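Local atomic coordinates of probable enoyl-CoA hydratase/isomerase (Pseudomonas aeruginosa, PDB entry 7BOR), a protein that binds coenzyme A in a crotonase-type fold and probably acts on enoyl-CoA thioesters, perhaps as a delta(3)-delta(2)-enoyl-CoA isomerase. Residues A[51-54]-A[59-62]; A[98-103]-A[178-183]. All blocks are in the same frame, centred on the assembly; numbering follows the deposited sequence.

Contact 1 of 2, residues A[51-54]-A[59-62]; sequences VLIT and CFTS. With COA (coenzyme A), chain C.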
loop_
_atom_site.group_PDB
_atom_site.type_symbol
_atom_site.label_atom_id
_atom_site.label_comp_id
_atom_site.label_asym_id
_atom_site.label_seq_id
_atom_site.Cartn_x
_atom_site.Cartn_y
_atom_site.Cartn_z
ATOM N N VAL A 51 3.110 -13.211 3.084
ATOM C CA VAL A 51 2.741 -12.618 1.808
ATOM C C VAL A 51 3.772 -11.575 1.409
ATOM O O VAL A 51 4.190 -10.750 2.230
ATOM C CB VAL A 51 1.327 -12.003 1.866
ATOM C CG1 VAL A 51 1.065 -11.111 0.624
ATOM C CG2 VAL A 51 0.272 -13.112 1.997
ATOM N N LEU A 52 4.122 -11.581 0.126
ATOM C CA LEU A 52 4.946 -10.562 -0.492
ATOM C C LEU A 52 4.145 -9.794 -1.544
ATOM O O LEU A 52 3.482 -10.399 -2.398
ATOM C CB LEU A 52 6.172 -11.227 -1.105
ATOM C CG LEU A 52 7.322 -10.334 -1.492
ATOM C CD1 LEU A 52 8.597 -11.150 -1.284
ATOM C CD2 LEU A 52 7.121 -9.933 -2.905
ATOM N N ILE A 53 4.241 -8.468 -1.519
ATOM C CA ILE A 53 3.581 -7.634 -2.525
ATOM C C ILE A 53 4.628 -6.895 -3.330
ATOM O O ILE A 53 5.511 -6.247 -2.757
ATOM C CB ILE A 53 2.623 -6.612 -1.893
ATOM C CG1 ILE A 53 1.567 -7.289 -1.061
ATOM C CG2 ILE A 53 1.853 -5.827 -2.962
ATOM C CD1 ILE A 53 0.671 -6.327 -0.305
ATOM N N THR A 54 4.465 -6.881 -4.649
ATOM C CA THR A 54 5.432 -6.209 -5.506
ATOM C C THR A 54 4.836 -5.915 -6.879
ATOM O O THR A 54 3.956 -6.631 -7.357
ATOM C CB THR A 54 6.699 -7.083 -5.630
ATOM O OG1 THR A 54 7.687 -6.424 -6.409
ATOM C CG2 THR A 54 6.377 -8.417 -6.289
ATOM N N CYS A 59 8.557 -1.106 -11.314
ATOM C CA CYS A 59 7.405 -0.266 -10.982
ATOM C C CYS A 59 6.636 -0.922 -9.857
ATOM O O CYS A 59 6.431 -2.133 -9.871
ATOM C CB CYS A 59 6.483 -0.033 -12.211
ATOM S SG CYS A 59 5.020 1.092 -11.908
ATOM N N PHE A 60 6.239 -0.131 -8.861
ATOM C CA PHE A 60 5.386 -0.697 -7.819
ATOM C C PHE A 60 3.900 -0.431 -8.179
ATOM O O PHE A 60 3.249 -1.308 -8.760
ATOM C CB PHE A 60 5.786 -0.149 -6.443
ATOM C CG PHE A 60 5.090 -0.832 -5.286
ATOM C CD1 PHE A 60 5.279 -2.182 -5.023
ATOM C CD2 PHE A 60 4.242 -0.114 -4.437
ATOM C CE1 PHE A 60 4.618 -2.789 -3.948
ATOM C CE2 PHE A 60 3.592 -0.725 -3.361
ATOM C CZ PHE A 60 3.774 -2.056 -3.112
ATOM N N THR A 61 3.368 0.774 -7.930
ATOM C CA THR A 61 2.048 1.137 -8.475
ATOM C C THR A 61 1.879 2.651 -8.470
ATOM O O THR A 61 2.268 3.318 -7.510
ATOM C CB THR A 61 0.900 0.490 -7.673
ATOM O OG1 THR A 61 -0.386 0.900 -8.188
ATOM C CG2 THR A 61 0.961 0.905 -6.212
ATOM N N SER A 62 1.278 3.185 -9.524
ATOM C CA SER A 62 0.932 4.607 -9.544
ATOM C C SER A 62 -0.328 4.898 -8.739
ATOM O O SER A 62 -0.815 6.037 -8.741
ATOM C CB SER A 62 0.790 5.121 -10.991
ATOM O OG SER A 62 -0.069 4.325 -11.806
HETATM N N1A COA C . -4.574 6.039 -13.387
HETATM C C2A COA C . -4.910 5.883 -14.699
HETATM N N3A COA C . -3.957 5.828 -15.677
HETATM C C4A COA C . -2.676 5.916 -15.283
HETATM C C5A COA C . -2.319 6.066 -13.991
HETATM C C6A COA C . -3.299 6.134 -13.022
HETATM N N6A COA C . -3.101 6.280 -11.573
HETATM N N7A COA C . -0.962 6.134 -13.905
HETATM C C8A COA C . -0.451 6.033 -15.152
HETATM N N9A COA C . -1.516 5.919 -15.938
HETATM C C1B COA C . -1.295 5.732 -17.387
HETATM C C2B COA C . -1.066 7.102 -18.211
HETATM O O2B COA C . -2.377 7.784 -18.339
HETATM C C3B COA C . -0.567 6.613 -19.311
HETATM O O3B COA C . -1.635 6.003 -20.149
HETATM P P3B COA C . -1.470 5.793 -21.751
HETATM O O7A COA C . -0.076 5.316 -22.105
HETATM O O8A COA C . -1.761 7.120 -22.398
HETATM O O9A COA C . -2.450 4.734 -22.158
HETATM C C4B COA C . 0.352 5.430 -18.916
HETATM O O4B COA C . -0.285 4.920 -17.605
HETATM C C5B COA C . 1.702 5.780 -18.690
HETATM O O5B COA C . 1.682 6.633 -17.590
HETATM P P1A COA C . 2.623 7.968 -17.616
HETATM O O1A COA C . 2.160 9.002 -16.609
HETATM O O2A COA C . 2.712 8.623 -18.976
HETATM O O3A COA C . 4.125 7.395 -17.248
HETATM P P2A COA C . 5.145 8.414 -16.446
HETATM O O4A COA C . 6.507 7.727 -16.393
HETATM O O5A COA C . 5.100 9.698 -17.216
HETATM O O6A COA C . 4.566 8.771 -14.929
HETATM C CBP COA C . 3.777 8.362 -12.703
HETATM C CCP COA C . 4.614 7.773 -13.896
HETATM C CDP COA C . 3.382 7.200 -11.723
HETATM C CEP COA C . 4.601 9.426 -11.937
HETATM C CAP COA C . 2.555 9.030 -13.412
HETATM O OAP COA C . 1.962 8.058 -14.217
HETATM C C9P COA C . 1.488 9.524 -12.434
HETATM O O9P COA C . 1.632 10.512 -11.776
HETATM N N8P COA C . 0.256 8.709 -12.382
HETATM C C7P COA C . -0.854 9.045 -11.487
HETATM C C6P COA C . -0.397 9.031 -9.998
HETATM C C5P COA C . -1.676 9.374 -9.167
HETATM O O5P COA C . -2.115 10.469 -9.104
HETATM N N4P COA C . -2.317 8.285 -8.452
HETATM C C3P COA C . -3.529 8.540 -7.713
HETATM C C2P COA C . -3.215 9.173 -6.383
HETATM S S1P COA C . -4.841 9.374 -5.618
#

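Contact 2 of 2, residues A[98-103]-A[178-183]; sequences AVNGPA and LEDGAT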
loop_
_atom_site.group_PDB
_atom_site.type_symbol
_atom_site.label_atom_id
_atom_site.label_comp_id
_atom_site.label_asym_id
_atom_site.label_seq_id
_atom_site.Cartn_x
_atom_site.Cartn_y
_atom_site.Cartn_z
ATOM N N ALA A 98 7.932 -5.049 -1.662
ATOM C CA ALA A 98 9.154 -4.935 -2.460
ATOM C C ALA A 98 8.882 -3.918 -3.554
ATOM O O ALA A 98 8.154 -4.202 -4.513
ATOM C CB ALA A 98 9.547 -6.269 -3.076
ATOM N N VAL A 99 9.493 -2.755 -3.437
ATOM C CA VAL A 99 9.056 -1.572 -4.155
ATOM C C VAL A 99 10.165 -1.112 -5.071
ATOM O O VAL A 99 11.273 -0.834 -4.609
ATOM C CB VAL A 99 8.659 -0.438 -3.182
ATOM C CG1 VAL A 99 8.194 0.799 -3.970
ATOM C CG2 VAL A 99 7.589 -0.919 -2.183
ATOM N N ASN A 100 9.839 -0.947 -6.350
ATOM C CA ASN A 100 10.705 -0.293 -7.319
ATOM C C ASN A 100 9.905 0.786 -8.048
ATOM O O ASN A 100 8.700 0.670 -8.217
ATOM C CB ASN A 100 11.248 -1.315 -8.341
ATOM C CG ASN A 100 12.505 -2.056 -7.839
ATOM O OD1 ASN A 100 13.577 -1.469 -7.691
ATOM N ND2 ASN A 100 12.361 -3.327 -7.595
ATOM N N GLY A 101 10.580 1.822 -8.487
ATOM C CA GLY A 101 9.946 2.805 -9.323
ATOM C C GLY A 101 8.904 3.609 -8.566
ATOM O O GLY A 101 9.105 3.962 -7.412
ATOM N N PRO A 102 7.805 3.972 -9.221
ATOM C CA PRO A 102 6.785 4.778 -8.528
ATOM C C PRO A 102 5.989 3.946 -7.549
ATOM O O PRO A 102 5.706 2.766 -7.770
ATOM C CB PRO A 102 5.910 5.319 -9.658
ATOM C CG PRO A 102 6.100 4.368 -10.785
ATOM C CD PRO A 102 7.525 3.832 -10.664
ATOM N N ALA A 103 5.654 4.595 -6.432
ATOM C CA ALA A 103 4.756 4.120 -5.395
ATOM C C ALA A 103 3.957 5.361 -4.983
ATOM O O ALA A 103 4.418 6.151 -4.146
ATOM C CB ALA A 103 5.485 3.522 -4.212
ATOM N N LEU A 178 17.677 -0.370 -1.284
ATOM C CA LEU A 178 18.584 -1.296 -1.942
ATOM C C LEU A 178 18.811 -0.902 -3.389
ATOM O O LEU A 178 18.115 -0.061 -3.953
ATOM C CB LEU A 178 18.025 -2.722 -1.847
ATOM C CG LEU A 178 17.678 -3.070 -0.394
ATOM C CD1 LEU A 178 16.642 -4.158 -0.228
ATOM C CD2 LEU A 178 18.968 -3.426 0.326
ATOM N N GLU A 179 19.830 -1.530 -3.981
ATOM C CA GLU A 179 20.029 -1.503 -5.415
ATOM C C GLU A 179 18.710 -1.671 -6.145
ATOM O O GLU A 179 17.989 -2.638 -5.922
ATOM C CB GLU A 179 20.981 -2.637 -5.786
ATOM C CG GLU A 179 21.633 -2.581 -7.175
ATOM C CD GLU A 179 22.535 -3.798 -7.374
ATOM O OE1 GLU A 179 22.211 -4.668 -8.210
ATOM O OE2 GLU A 179 23.540 -3.913 -6.637
ATOM N N ASP A 180 18.402 -0.745 -7.032
ATOM C CA ASP A 180 17.118 -0.786 -7.722
ATOM C C ASP A 180 17.006 -2.029 -8.603
ATOM O O ASP A 180 17.981 -2.488 -9.215
ATOM C CB ASP A 180 16.947 0.469 -8.561
ATOM C CG ASP A 180 17.000 1.734 -7.726
ATOM O OD1 ASP A 180 15.968 2.084 -7.133
ATOM O OD2 ASP A 180 18.080 2.381 -7.641
ATOM N N GLY A 181 15.795 -2.572 -8.669
ATOM C CA GLY A 181 15.493 -3.634 -9.593
ATOM C C GLY A 181 15.328 -4.959 -8.886
ATOM O O GLY A 181 14.844 -5.035 -7.768
ATOM N N ALA A 182 15.799 -6.018 -9.519
ATOM C CA ALA A 182 15.625 -7.360 -8.975
ATOM C C ALA A 182 16.138 -7.507 -7.545
ATOM O O ALA A 182 15.581 -8.285 -6.764
ATOM C CB ALA A 182 16.323 -8.364 -9.881
ATOM N N THR A 183 17.239 -6.843 -7.188
ATOM C CA THR A 183 17.764 -7.017 -5.825
ATOM C C THR A 183 16.696 -6.797 -4.754
ATOM O O THR A 183 16.663 -7.485 -3.719
ATOM C CB THR A 183 18.908 -6.055 -5.592
ATOM O OG1 THR A 183 19.806 -6.164 -6.685
ATOM C CG2 THR A 183 19.638 -6.345 -4.289
HETATM O O HOH W 1 13.495 1.476 -7.975
#

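Contact 1 of 2, residues A[51-54]-A[59-62]
The apolar part of this contact rests on one ring edge: F60 pushes its CE1 corner at the end of the strand that carries I53 and T54. CE1 lies 3.8 Å from T54 CA and 4.2 Å from I53 CG2, the methyl branch of that isoleucine. The reach comes from CG of F60 standing anti to the backbone N (chi1 -172°), which carries the ring back to the strand although the backbones are 6.0 Å apart at their nearest CA atoms, those of T54 and F60. The same edge also meets a carbonyl: I53 O sits in the ring plane, 3.8 Å from F60 CE1, in van der Waals contact. T54 turns its hydroxyl elsewhere, to G56 N and A98 O, while A103 packs against F60 from strand 102-104.

Ligand contacts gather at the far end of 59-62. The amide N4P of coenzyme A donates to S62 O at 2.7 Å, nearly straight at 162°, and S62 CB packs on CDP of the pantetheine arm. A buried strand end followed by a ligand-binding loop, here gripping the pantetheine through a main-chain carbonyl, is characteristic of the crotonase CoA site.

Contact 2 of 2, residues A[98-103]-A[178-183]
With CG of N100 anti to its own carbonyl carbon (chi1 -84°), the side chain extends from the turn between strands 95-99 and 102-104 to the backbone of G181. There both ends of one carboxamide are used. G181 N donates to N100 OD1 at 2.7 Å, and N100 ND2 donates to G181 O at 3.0 Å. The two bonds work as a pair that fixes the rotation of the amide, yet neither lies flat in the plane of its acceptor carbonyl: G181 N stands 40° above that of N100, and G181 O is tilted from the amide plane of N100. ND2 has a further, weak bond to G56 O.

A water extends the junction. It donates to N100 OD1 and, at 2.7 Å, to D180 OD1, while accepting from G101 N at 3.0 Å, so it ties the backbone of one turn to the carboxylate of the other. OD1 of N100 thus receives two hydrogen bonds, one from the G181 amide and one from this water. The other carboxylate oxygen of D180, OD2, is held by N122 ND2. G181 has a positive phi, in a region where glycine is at ease, and lets its N-H and C=O both meet the same amide.

Beyond the polar pair, N100 touches V184 and L185 of helix 182-196. An asparagine side chain bracketing a single residue's N-H and C=O joins the turn after a central strand to the loop between strand 176-178 and helix 182-196 of the crotonase fold.

Contacts 1 and 2 show how one sheet can be fastened differently at two depths. Strands 50-54 and 95-99 are neighbours in it, and the contacts meet directly: I53 O is 2.9 Å from A98 N, a probable hydrogen bond, and F60 CB packs on N100 O. Contact 1 is wholly buried and mostly apolar, linking segments close in sequence; contact 2 is partly buried, its centre about 14 Å from the centre of the chain, against about 8 Å for that of contact 1, and joins distant segments by directed polar bonds and a water. Coenzyme A meets contact 1 at S62; though P102, farther along 98-103, touches coenzyme A, the N100 side chain is about 12 Å from it.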